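Local coordinates for protein Alpha/beta hydrolase (PDB 6KMO) that probably hydrolyses carboxylic ester bonds, as an esterase or lipase of the alpha/beta hydrolase fold, at residues G31-A34 with F35-L39; L315-P319 with T320-A324; N221-E224 with N225-L229. The protein carries 2 engineered substitutions. All blocks are in the same frame, centred on the assembly; numbering follows the deposited sequence. Where two conformers were deposited one is given.

Contact 1: residues G31-A34 with F35-L39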
ATOM      1  N   GLY A  31     -11.685   5.621  13.310  1.00  7.81           N
ATOM      2  CA  GLY A  31     -12.817   5.777  12.421  1.00  8.10           C
ATOM      3  C   GLY A  31     -13.502   4.460  12.111  1.00  9.56           C
ATOM      4  O   GLY A  31     -14.728   4.394  12.014  1.00 10.27           O
ATOM      5  N   VAL A  32     -12.723   3.397  11.928  1.00  8.26           N
ATOM      6  CA  VAL A  32     -13.332   2.094  11.683  1.00  9.48           C
ATOM      7  C   VAL A  32     -14.051   1.600  12.925  1.00  9.16           C
ATOM      8  O   VAL A  32     -15.142   1.017  12.828  1.00  8.76           O
ATOM      9  CB  VAL A  32     -12.267   1.109  11.164  1.00  9.03           C
ATOM     10  CG1 VAL A  32     -12.816  -0.323  11.134  1.00  9.65           C
ATOM     11  CG2 VAL A  32     -11.813   1.537   9.771  1.00  8.13           C
ATOM     12  N   GLN A  33     -13.469   1.836  14.104  1.00  8.15           N
ATOM     13  CA  GLN A  33     -14.129   1.451  15.346  1.00  8.96           C
ATOM     14  C   GLN A  33     -15.448   2.190  15.518  1.00  9.22           C
ATOM     15  O   GLN A  33     -16.443   1.590  15.937  1.00  9.86           O
ATOM     16  CB  GLN A  33     -13.207   1.709  16.531  1.00  9.64           C
ATOM     17  CG  GLN A  33     -13.788   1.180  17.832  1.00 11.13           C
ATOM     18  CD  GLN A  33     -13.879  -0.323  17.855  1.00 15.95           C
ATOM     19  OE1 GLN A  33     -12.868  -1.013  17.768  1.00 18.85           O
ATOM     20  NE2 GLN A  33     -15.090  -0.839  17.959  1.00 16.57           N
ATOM     21  N   ALA A  34     -15.490   3.475  15.172  1.00  9.73           N
ATOM     22  CA  ALA A  34     -16.739   4.229  15.271  1.00  9.84           C
ATOM     23  C   ALA A  34     -17.806   3.610  14.383  1.00 12.18           C
ATOM     24  O   ALA A  34     -18.974   3.480  14.785  1.00 12.47           O
ATOM     25  CB  ALA A  34     -16.503   5.691  14.899  1.00 11.64           C
ATOM     26  N   PHE A  35     -17.429   3.211  13.169  1.00 10.04           N
ATOM     27  CA  PHE A  35     -18.365   2.560  12.266  1.00  9.24           C
ATOM     28  C   PHE A  35     -18.838   1.235  12.842  1.00 10.11           C
ATOM     29  O   PHE A  35     -20.035   0.935  12.832  1.00 10.93           O
ATOM     30  CB  PHE A  35     -17.694   2.347  10.902  1.00 10.59           C
ATOM     31  CG  PHE A  35     -18.470   1.460   9.984  1.00 11.09           C
ATOM     32  CD1 PHE A  35     -19.542   1.952   9.270  1.00 13.99           C
ATOM     33  CD2 PHE A  35     -18.150   0.120   9.849  1.00 11.10           C
ATOM     34  CE1 PHE A  35     -20.271   1.128   8.430  1.00 14.24           C
ATOM     35  CE2 PHE A  35     -18.888  -0.697   9.015  1.00 11.11           C
ATOM     36  CZ  PHE A  35     -19.942  -0.186   8.303  1.00 13.17           C
ATOM     37  N   LEU A  36     -17.911   0.418  13.343  1.00  9.14           N
ATOM     38  CA  LEU A  36     -18.305  -0.856  13.934  1.00  9.84           C
ATOM     39  C   LEU A  36     -19.245  -0.651  15.112  1.00 11.53           C
ATOM     40  O   LEU A  36     -20.162  -1.453  15.322  1.00 12.04           O
ATOM     41  CB  LEU A  36     -17.080  -1.659  14.357  1.00  9.30           C
ATOM     42  CG  LEU A  36     -16.220  -2.196  13.205  1.00  9.23           C
ATOM     43  CD1 LEU A  36     -14.989  -2.859  13.753  1.00 10.25           C
ATOM     44  CD2 LEU A  36     -16.996  -3.164  12.325  1.00 10.71           C
ATOM     45  N   ASN A  37     -19.027   0.394  15.907  1.00 10.72           N
ATOM     46  CA  ASN A  37     -19.890   0.594  17.068  1.00 11.77           C
ATOM     47  C   ASN A  37     -21.313   0.919  16.633  1.00 13.17           C
ATOM     48  O   ASN A  37     -22.278   0.439  17.245  1.00 17.15           O
ATOM     49  CB  ASN A  37     -19.308   1.670  17.977  1.00 13.74           C
ATOM     50  CG  ASN A  37     -18.060   1.210  18.708  1.00 12.12           C
ATOM     51  OD1 ASN A  37     -17.749   0.028  18.775  1.00 16.33           O
ATOM     52  ND2 ASN A  37     -17.342   2.165  19.279  1.00 19.65           N
ATOM     53  N   VAL A  38     -21.475   1.697  15.566  1.00 12.74           N
ATOM     54  CA  VAL A  38     -22.812   1.947  15.025  1.00 13.45           C
ATOM     55  C   VAL A  38     -23.412   0.649  14.500  1.00 15.82           C
ATOM     56  O   VAL A  38     -24.551   0.286  14.819  1.00 18.24           O
ATOM     57  CB  VAL A  38     -22.757   3.029  13.929  1.00 13.61           C
ATOM     58  CG1 VAL A  38     -24.111   3.135  13.207  1.00 18.76           C
ATOM     59  CG2 VAL A  38     -22.349   4.368  14.530  1.00 17.02           C
ATOM     60  N   LEU A  39     -22.644  -0.075  13.691  1.00 12.54           N
ATOM     61  CA  LEU A  39     -23.130  -1.302  13.067  1.00 14.00           C
ATOM     62  C   LEU A  39     -23.531  -2.334  14.109  1.00 17.00           C
ATOM     63  O   LEU A  39     -24.614  -2.930  14.024  1.00 19.43           O
ATOM     64  CB  LEU A  39     -22.015  -1.861  12.179  1.00 16.82           C
ATOM     65  CG  LEU A  39     -22.352  -3.163  11.458  1.00 18.30           C
ATOM     66  CD1 LEU A  39     -23.218  -2.882  10.257  1.00 22.55           C
ATOM     67  CD2 LEU A  39     -21.061  -3.882  11.080  1.00 18.45           C
TER
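Gln33 and Asn37 lie one turn apart on the same helix and join their side-chain amides across the step. The bond runs from Gln33 NE2 to Asn37 OD1, 2.9 Å long, and it is bent at the hydrogen, 147°. The two amides are not coplanar: their planes are turned 38° from each other. The acceptor OD1 sits close to the amide plane of Gln33, whereas NE2 stands above the carbonyl plane of Asn37 and misses its lone pairs. Two torsions bring the groups together. Gln33 first runs out with CG anti to the backbone N (chi1 -174°) and then bends at chi2, folding the amide over so that NE2, rather than OE1, faces the next turn and Asn37; Asn37 has its CG beside its own backbone N, leaning back over the preceding turn, with CG 3.2 Å from Gln33 O. That same carbonyl receives the backbone bond from Asn37 N at 2.8 Å, so a main-chain and a side-chain bond tie one residue pair.

Round the helix from this polar pair, Val32 and Leu36 form the apolar stripe. Their branches meet loosely, CG1 of Val32 lying 4.2 Å from CD1 of Leu36, and Leu36 CG packs against Val32 O at 3.4 Å. Phe35 CB lies 3.5 Å from Val32 O, while its side chain leads away from the preceding turn and packs on Pro314, Leu315 and Ile306. Val32 and Leu36 likewise rest on Ile306 of strand 305-306, and Val32 N is hydrogen-bonded to Thr29 OG1 just ahead of the helix.

Backbone bonds from Phe35, Leu36, Asn37 and Val38 to the residues four earlier make this a regular alpha-helix, an amphipathic one that lays its apolar stripe on the hydrolase body and carries an i to i+4 Gln-Asn amide pair on its outer side.

Contact 2: residues L315-P319 with T320-A324; sequences LSQEP and TVKVA
Lys322 reaches back from the first turn of its helix to Gln317, and its ammonium NZ donates to Gln317 OE1 at 2.9 Å. NZ stands above the carbonyl plane of Gln317, 37° out of it, away from the lone-pair directions. Both chains are folded to make this meeting. Gln317 bends at chi2 (-62°), curling its amide back toward the helix, and Lys322 stays extended through chi2 before turning at chi3 (-82°). On the way Lys322 CG passes 3.6 Å from Ser316 O. Water 1 gives the ammonium a second hold on the same residue, accepting from Lys322 NZ and donating to Gln317 O at 2.6 Å.

Glu318 is the N-cap, and its carbonyl O takes a nearly straight bond from Lys322 N. Its own side chain starts anti to the backbone N and bends at chi2, bringing OE2 to water 2, which in turn accepts from Thr320 N at 2.9 Å. A first-turn N-H is thus met through water, and the carboxylate would probably be favoured by the helix dipole; OE2 is also hydrogen-bonded to Thr29 OG1. Val321 packs against the turn: its CG2, beside the backbone N, touches Leu315 O at 3.4 Å and Glu318 CB at 3.8 Å.

A type I turn from Leu315 to Glu318 thus feeds helix 319-335, with Pro319 as its first residue. Thr320 and Ala324 pack on Tyr302 of strand 297-302, an outermost strand of the sheet within this chain, and Glu318 and Thr320 touch Met305 of strand 305-306. On the dimer side, Pro319 meets Pro296 of the second subunit, and Thr320 and Val323 meet Thr298 of that subunit.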
ATOM      1  N   LEU A 315     -17.251   4.880   5.322  1.00  8.46           N
ATOM      2  CA  LEU A 315     -15.808   4.946   5.534  1.00  8.45           C
ATOM      3  C   LEU A 315     -15.072   5.712   4.438  1.00  7.91           C
ATOM      4  O   LEU A 315     -13.836   5.722   4.424  1.00  7.67           O
ATOM      5  CB  LEU A 315     -15.229   3.535   5.661  1.00  8.01           C
ATOM      6  CG  LEU A 315     -15.676   2.763   6.904  1.00  8.79           C
ATOM      7  CD1 LEU A 315     -15.123   1.360   6.844  1.00 11.13           C
ATOM      8  CD2 LEU A 315     -15.224   3.465   8.172  1.00 12.59           C
ATOM      9  N   SER A 316     -15.784   6.394   3.547  1.00  7.27           N
ATOM     10  CA  SER A 316     -15.153   7.003   2.388  1.00  8.18           C
ATOM     11  C   SER A 316     -14.294   8.201   2.727  1.00  9.53           C
ATOM     12  O   SER A 316     -13.526   8.643   1.867  1.00 11.81           O
ATOM     13  CB  SER A 316     -16.215   7.403   1.351  1.00 10.79           C
ATOM     14  OG  SER A 316     -16.982   8.490   1.811  1.00 12.51           O
ATOM     15  N   GLN A 317     -14.376   8.726   3.943  1.00  8.79           N
ATOM     16  CA  GLN A 317     -13.481   9.789   4.384  1.00  9.91           C
ATOM     17  C   GLN A 317     -12.423   9.283   5.354  1.00 11.16           C
ATOM     18  O   GLN A 317     -11.640  10.076   5.892  1.00 10.93           O
ATOM     19  CB  GLN A 317     -14.274  10.953   4.978  1.00 12.87           C
ATOM     20  CG  GLN A 317     -14.980  11.790   3.900  1.00 15.61           C
ATOM     21  CD  GLN A 317     -14.001  12.444   2.936  1.00 18.79           C
ATOM     22  OE1 GLN A 317     -13.005  13.051   3.351  1.00 20.41           O
ATOM     23  NE2 GLN A 317     -14.255  12.292   1.648  1.00 20.26           N
ATOM     24  N   GLU A 318     -12.346   7.978   5.562  1.00  7.96           N
ATOM     25  CA  GLU A 318     -11.284   7.434   6.394  1.00  7.17           C
ATOM     26  C   GLU A 318      -9.944   7.666   5.699  1.00  7.86           C
ATOM     27  O   GLU A 318      -9.813   7.375   4.508  1.00  7.59           O
ATOM     28  CB  GLU A 318     -11.523   5.939   6.601  1.00  8.41           C
ATOM     29  CG  GLU A 318     -10.493   5.218   7.466  1.00  8.63           C
ATOM     30  CD  GLU A 318     -10.546   5.596   8.943  1.00 10.10           C
ATOM     31  OE1 GLU A 318     -11.559   6.184   9.383  1.00 12.45           O
ATOM     32  OE2 GLU A 318      -9.571   5.303   9.668  1.00  8.91           O
ATOM     33  N   PRO A 319      -8.927   8.198   6.389  1.00  7.15           N
ATOM     34  CA  PRO A 319      -7.682   8.519   5.682  1.00  7.33           C
ATOM     35  C   PRO A 319      -7.100   7.350   4.921  1.00  6.68           C
ATOM     36  O   PRO A 319      -6.691   7.517   3.764  1.00  7.55           O
ATOM     37  CB  PRO A 319      -6.758   9.006   6.802  1.00  8.29           C
ATOM     38  CG  PRO A 319      -7.736   9.663   7.765  1.00 10.12           C
ATOM     39  CD  PRO A 319      -8.946   8.757   7.753  1.00  8.58           C
ATOM     40  N   THR A 320      -7.075   6.162   5.534  1.00  5.88           N
ATOM     41  CA  THR A 320      -6.507   4.992   4.875  1.00  6.12           C
ATOM     42  C   THR A 320      -7.262   4.648   3.602  1.00  7.01           C
ATOM     43  O   THR A 320      -6.657   4.186   2.632  1.00  6.62           O
ATOM     44  CB  THR A 320      -6.539   3.799   5.828  1.00  6.38           C
ATOM     45  OG1 THR A 320      -5.658   4.033   6.921  1.00  6.64           O
ATOM     46  CG2 THR A 320      -6.125   2.491   5.151  1.00  6.62           C
ATOM     47  N   VAL A 321      -8.584   4.791   3.606  1.00  6.04           N
ATOM     48  CA  VAL A 321      -9.381   4.477   2.422  1.00  5.03           C
ATOM     49  C   VAL A 321      -8.974   5.370   1.264  1.00  7.07           C
ATOM     50  O   VAL A 321      -8.716   4.902   0.148  1.00  6.11           O
ATOM     51  CB  VAL A 321     -10.886   4.597   2.736  1.00  7.02           C
ATOM     52  CG1 VAL A 321     -11.719   4.556   1.453  1.00  7.00           C
ATOM     53  CG2 VAL A 321     -11.307   3.495   3.713  1.00  7.44           C
ATOM     54  N   LYS A 322      -8.931   6.678   1.503  1.00  6.24           N
ATOM     55  CA  LYS A 322      -8.596   7.607   0.438  1.00  6.81           C
ATOM     56  C   LYS A 322      -7.224   7.308  -0.134  1.00  6.87           C
ATOM     57  O   LYS A 322      -7.038   7.307  -1.359  1.00  7.29           O
ATOM     58  CB  LYS A 322      -8.659   9.034   0.963  1.00  7.28           C
ATOM     59  CG  LYS A 322     -10.088   9.437   1.350  1.00  9.41           C
ATOM     60  CD  LYS A 322     -10.242  10.944   1.570  1.00 16.50           C
ATOM     61  CE  LYS A 322      -9.803  11.369   2.939  1.00 28.92           C
ATOM     62  NZ  LYS A 322     -10.103  12.825   3.143  1.00 32.52           N
ATOM     63  N   VAL A 323      -6.257   7.005   0.730  1.00  5.85           N
ATOM     64  CA  VAL A 323      -4.917   6.700   0.252  1.00  6.69           C
ATOM     65  C   VAL A 323      -4.896   5.357  -0.466  1.00  6.41           C
ATOM     66  O   VAL A 323      -4.324   5.243  -1.552  1.00  5.76           O
ATOM     67  CB  VAL A 323      -3.906   6.775   1.411  1.00  6.37           C
ATOM     68  CG1 VAL A 323      -2.547   6.185   1.005  1.00  7.62           C
ATOM     69  CG2 VAL A 323      -3.769   8.223   1.862  1.00  7.59           C
ATOM     70  N   ALA A 324      -5.530   4.331   0.107  1.00  6.12           N
ATOM     71  CA  ALA A 324      -5.506   3.014  -0.521  1.00  6.07           C
ATOM     72  C   ALA A 324      -6.069   3.057  -1.939  1.00  5.32           C
ATOM     73  O   ALA A 324      -5.541   2.398  -2.851  1.00  6.22           O
ATOM     74  CB  ALA A 324      -6.299   2.010   0.313  1.00  6.78           C
TER
HETATM   75  O   HOH W   1     -10.521  12.464   5.917  1.00 32.35           O
HETATM   76  O   HOH W   2      -7.184   5.770   8.452  1.00  7.84           O

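Contact 3: residues N221-E224 with N225-L229; sequences NQFE and NGYFL
Phe223 and Tyr227 form a T-shaped aromatic pair across the turn that leaves helix 218-222, within the alpha/beta hydrolase fold; Phe223 is the first residue to depart from helical geometry.

Asn225 opens the second segment. Its N-H is held by water 3, which also donates to Gln222 O, and its ND2 donates a hydrogen bond to water 5 at 3.0 Å, which bridges to Glu224 OE1. The carboxylate and amide of these neighbours are therefore linked through solvent. Gly226 follows with positive phi (95°), where a CB would crowd the preceding carbonyl O; its own O is hydrogen-bonded to Asn40 ND2.

Tyr227 turns its side chain back to the helix end, with CG beside its backbone N (chi1 -60°). The ring presents a face to the edge of Phe223, the planes standing at 84° and the centroids 5.3 Å apart. Tyr227 CD2 also packs on Phe223 CB at 3.9 Å. Phe228 points away from the helix end toward helix 30-41; it was modelled in two conformers, so its exact packing there is uncertain. Leu229 runs inward to Met234, Phe237 and His307.

Water 4 closes the turn: it accepts from Tyr227 N and donates to Phe223 O and Leu229 O, each at 2.8 Å, and the water oxygen lies in the plane of the Tyr227 ring, at its edge.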
ATOM      1  N   ASN A 221     -10.522 -17.246  11.975  1.00  9.30           N
ATOM      2  CA  ASN A 221     -10.801 -17.501  13.384  1.00 12.14           C
ATOM      3  C   ASN A 221     -10.688 -16.233  14.214  1.00 12.40           C
ATOM      4  O   ASN A 221     -11.542 -15.964  15.075  1.00 14.09           O
ATOM      5  CB  ASN A 221      -9.877 -18.606  13.891  1.00 11.61           C
ATOM      6  CG  ASN A 221     -10.138 -19.943  13.209  1.00 15.38           C
ATOM      7  OD1 ASN A 221     -11.255 -20.226  12.792  1.00 19.56           O
ATOM      8  ND2 ASN A 221      -9.109 -20.761  13.092  1.00 19.00           N
ATOM      9  N   GLN A 222      -9.673 -15.412  13.951  1.00  8.88           N
ATOM     10  CA  GLN A 222      -9.464 -14.228  14.770  1.00  9.99           C
ATOM     11  C   GLN A 222     -10.577 -13.205  14.583  1.00 12.35           C
ATOM     12  O   GLN A 222     -10.989 -12.543  15.543  1.00 14.16           O
ATOM     13  CB  GLN A 222      -8.111 -13.608  14.456  1.00 12.61           C
ATOM     14  CG  GLN A 222      -7.753 -12.467  15.387  1.00 18.99           C
ATOM     15  CD  GLN A 222      -6.301 -12.060  15.255  1.00 19.66           C
ATOM     16  OE1 GLN A 222      -5.568 -12.612  14.443  1.00 18.41           O
ATOM     17  NE2 GLN A 222      -5.879 -11.085  16.063  1.00 23.11           N
ATOM     18  N   PHE A 223     -11.089 -13.044  13.358  1.00  8.63           N
ATOM     19  CA  PHE A 223     -12.063 -12.006  13.059  1.00  8.20           C
ATOM     20  C   PHE A 223     -13.443 -12.571  12.737  1.00  7.74           C
ATOM     21  O   PHE A 223     -14.228 -11.922  12.062  1.00  9.30           O
ATOM     22  CB  PHE A 223     -11.545 -11.080  11.942  1.00  8.88           C
ATOM     23  CG  PHE A 223     -10.128 -10.616  12.191  1.00  7.45           C
ATOM     24  CD1 PHE A 223      -9.840  -9.767  13.250  1.00  9.08           C
ATOM     25  CD2 PHE A 223      -9.078 -11.061  11.413  1.00  9.73           C
ATOM     26  CE1 PHE A 223      -8.541  -9.378  13.521  1.00  8.75           C
ATOM     27  CE2 PHE A 223      -7.773 -10.668  11.692  1.00 10.69           C
ATOM     28  CZ  PHE A 223      -7.513  -9.827  12.765  1.00  8.79           C
ATOM     29  N   GLU A 224     -13.777 -13.739  13.311  1.00  9.58           N
ATOM     30  CA  GLU A 224     -14.971 -14.465  12.892  1.00  9.78           C
ATOM     31  C   GLU A 224     -16.262 -13.695  13.135  1.00  9.53           C
ATOM     32  O   GLU A 224     -17.215 -13.857  12.371  1.00  9.84           O
ATOM     33  CB  GLU A 224     -15.018 -15.857  13.517  1.00 18.11           C
ATOM     34  CG  GLU A 224     -15.074 -15.930  14.994  1.00 21.37           C
ATOM     35  CD  GLU A 224     -15.292 -17.372  15.471  1.00 29.71           C
ATOM     36  OE1 GLU A 224     -15.188 -17.622  16.686  1.00 39.55           O
ATOM     37  OE2 GLU A 224     -15.564 -18.249  14.624  1.00 22.96           O
ATOM     38  N   ASN A 225     -16.324 -12.847  14.169  1.00  8.53           N
ATOM     39  CA  ASN A 225     -17.490 -12.021  14.424  1.00  9.61           C
ATOM     40  C   ASN A 225     -17.056 -10.643  14.891  1.00  9.85           C
ATOM     41  O   ASN A 225     -15.977 -10.491  15.466  1.00 11.53           O
ATOM     42  CB  ASN A 225     -18.396 -12.623  15.516  1.00 12.80           C
ATOM     43  CG  ASN A 225     -19.156 -13.844  15.036  1.00 12.39           C
ATOM     44  OD1 ASN A 225     -19.999 -13.751  14.137  1.00 17.86           O
ATOM     45  ND2 ASN A 225     -18.836 -14.987  15.605  1.00 17.77           N
ATOM     46  N   GLY A 226     -17.907  -9.654  14.640  1.00 11.01           N
ATOM     47  CA  GLY A 226     -17.731  -8.311  15.145  1.00  9.53           C
ATOM     48  C   GLY A 226     -17.048  -7.339  14.205  1.00 11.36           C
ATOM     49  O   GLY A 226     -16.957  -6.144  14.536  1.00 11.58           O
ATOM     50  N   TYR A 227     -16.558  -7.799  13.050  1.00  9.93           N
ATOM     51  CA  TYR A 227     -15.814  -6.956  12.122  1.00  9.38           C
ATOM     52  C   TYR A 227     -16.563  -6.796  10.808  1.00  9.41           C
ATOM     53  O   TYR A 227     -15.954  -6.751   9.727  1.00 10.75           O
ATOM     54  CB  TYR A 227     -14.402  -7.498  11.935  1.00  9.43           C
ATOM     55  CG  TYR A 227     -13.635  -7.547  13.235  1.00  9.74           C
ATOM     56  CD1 TYR A 227     -12.877  -6.462  13.656  1.00 11.57           C
ATOM     57  CD2 TYR A 227     -13.694  -8.660  14.057  1.00  9.88           C
ATOM     58  CE1 TYR A 227     -12.180  -6.504  14.860  1.00 11.49           C
ATOM     59  CE2 TYR A 227     -13.004  -8.710  15.263  1.00  9.54           C
ATOM     60  CZ  TYR A 227     -12.250  -7.615  15.657  1.00 12.45           C
ATOM     61  OH  TYR A 227     -11.552  -7.649  16.862  1.00 15.73           O
ATOM     62  N   PHE A 228     -17.887  -6.621  10.914  0.55  9.67           N
ATOM     63  CA  PHE A 228     -18.839  -6.617   9.806  0.55  9.33           C
ATOM     64  C   PHE A 228     -18.879  -7.983   9.133  0.55  9.80           C
ATOM     65  O   PHE A 228     -19.727  -8.817   9.464  0.55 11.52           O
ATOM     66  CB  PHE A 228     -18.591  -5.474   8.817  0.55 11.58           C
ATOM     67  CG  PHE A 228     -19.799  -5.133   7.953  0.55 12.73           C
ATOM     68  CD1 PHE A 228     -20.937  -5.928   7.955  0.55 11.70           C
ATOM     69  CD2 PHE A 228     -19.782  -4.019   7.128  0.55 13.14           C
ATOM     70  CE1 PHE A 228     -22.031  -5.616   7.156  0.55 14.57           C
ATOM     71  CE2 PHE A 228     -20.872  -3.703   6.327  0.55 15.43           C
ATOM     72  CZ  PHE A 228     -21.995  -4.500   6.343  0.55 15.53           C
ATOM     73  N   LEU A 229     -17.975  -8.247   8.201  1.00  9.66           N
ATOM     74  CA  LEU A 229     -18.037  -9.524   7.501  1.00  8.37           C
ATOM     75  C   LEU A 229     -17.726 -10.627   8.506  1.00  7.64           C
ATOM     76  O   LEU A 229     -16.641 -10.656   9.085  1.00  8.82           O
ATOM     77  CB  LEU A 229     -17.047  -9.577   6.344  1.00  7.73           C
ATOM     78  CG  LEU A 229     -16.969 -10.934   5.637  1.00  7.14           C
ATOM     79  CD1 LEU A 229     -18.296 -11.235   4.968  1.00  8.63           C
ATOM     80  CD2 LEU A 229     -15.834 -10.957   4.633  1.00  6.94           C
TER
HETATM   81  O   HOH W   3     -14.068 -12.712  16.466  1.00 24.58           O
HETATM   82  O   HOH W   4     -16.482 -10.352  11.835  1.00  9.23           O
HETATM   83  O   HOH W   5     -16.746 -15.136  17.808  1.00 30.32           O

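Overall arrangement
Contact 1 lies between the other two and touches both, while contacts 2 and 3 stay about 7 Å apart at their nearest atoms. Phe35 CB lies 3.8 Å from Leu315 CD2 of contact 2, and Leu36 CD2 3.7 Å from Gly226 O of contact 3. Contact 2 has most of its touching residues buried, five of nine; contact 1, farthest from the chain centre, has only two of eight. Contact 1 is a mid-helix step with direct amide and backbone bonds, contact 2 a helix start with a lysine and the N-cap glutamate, its carboxylate reaching Thr320 N through water, and contact 3 a helix end held by two rings and bridging waters. Contact 2 alone meets the second subunit.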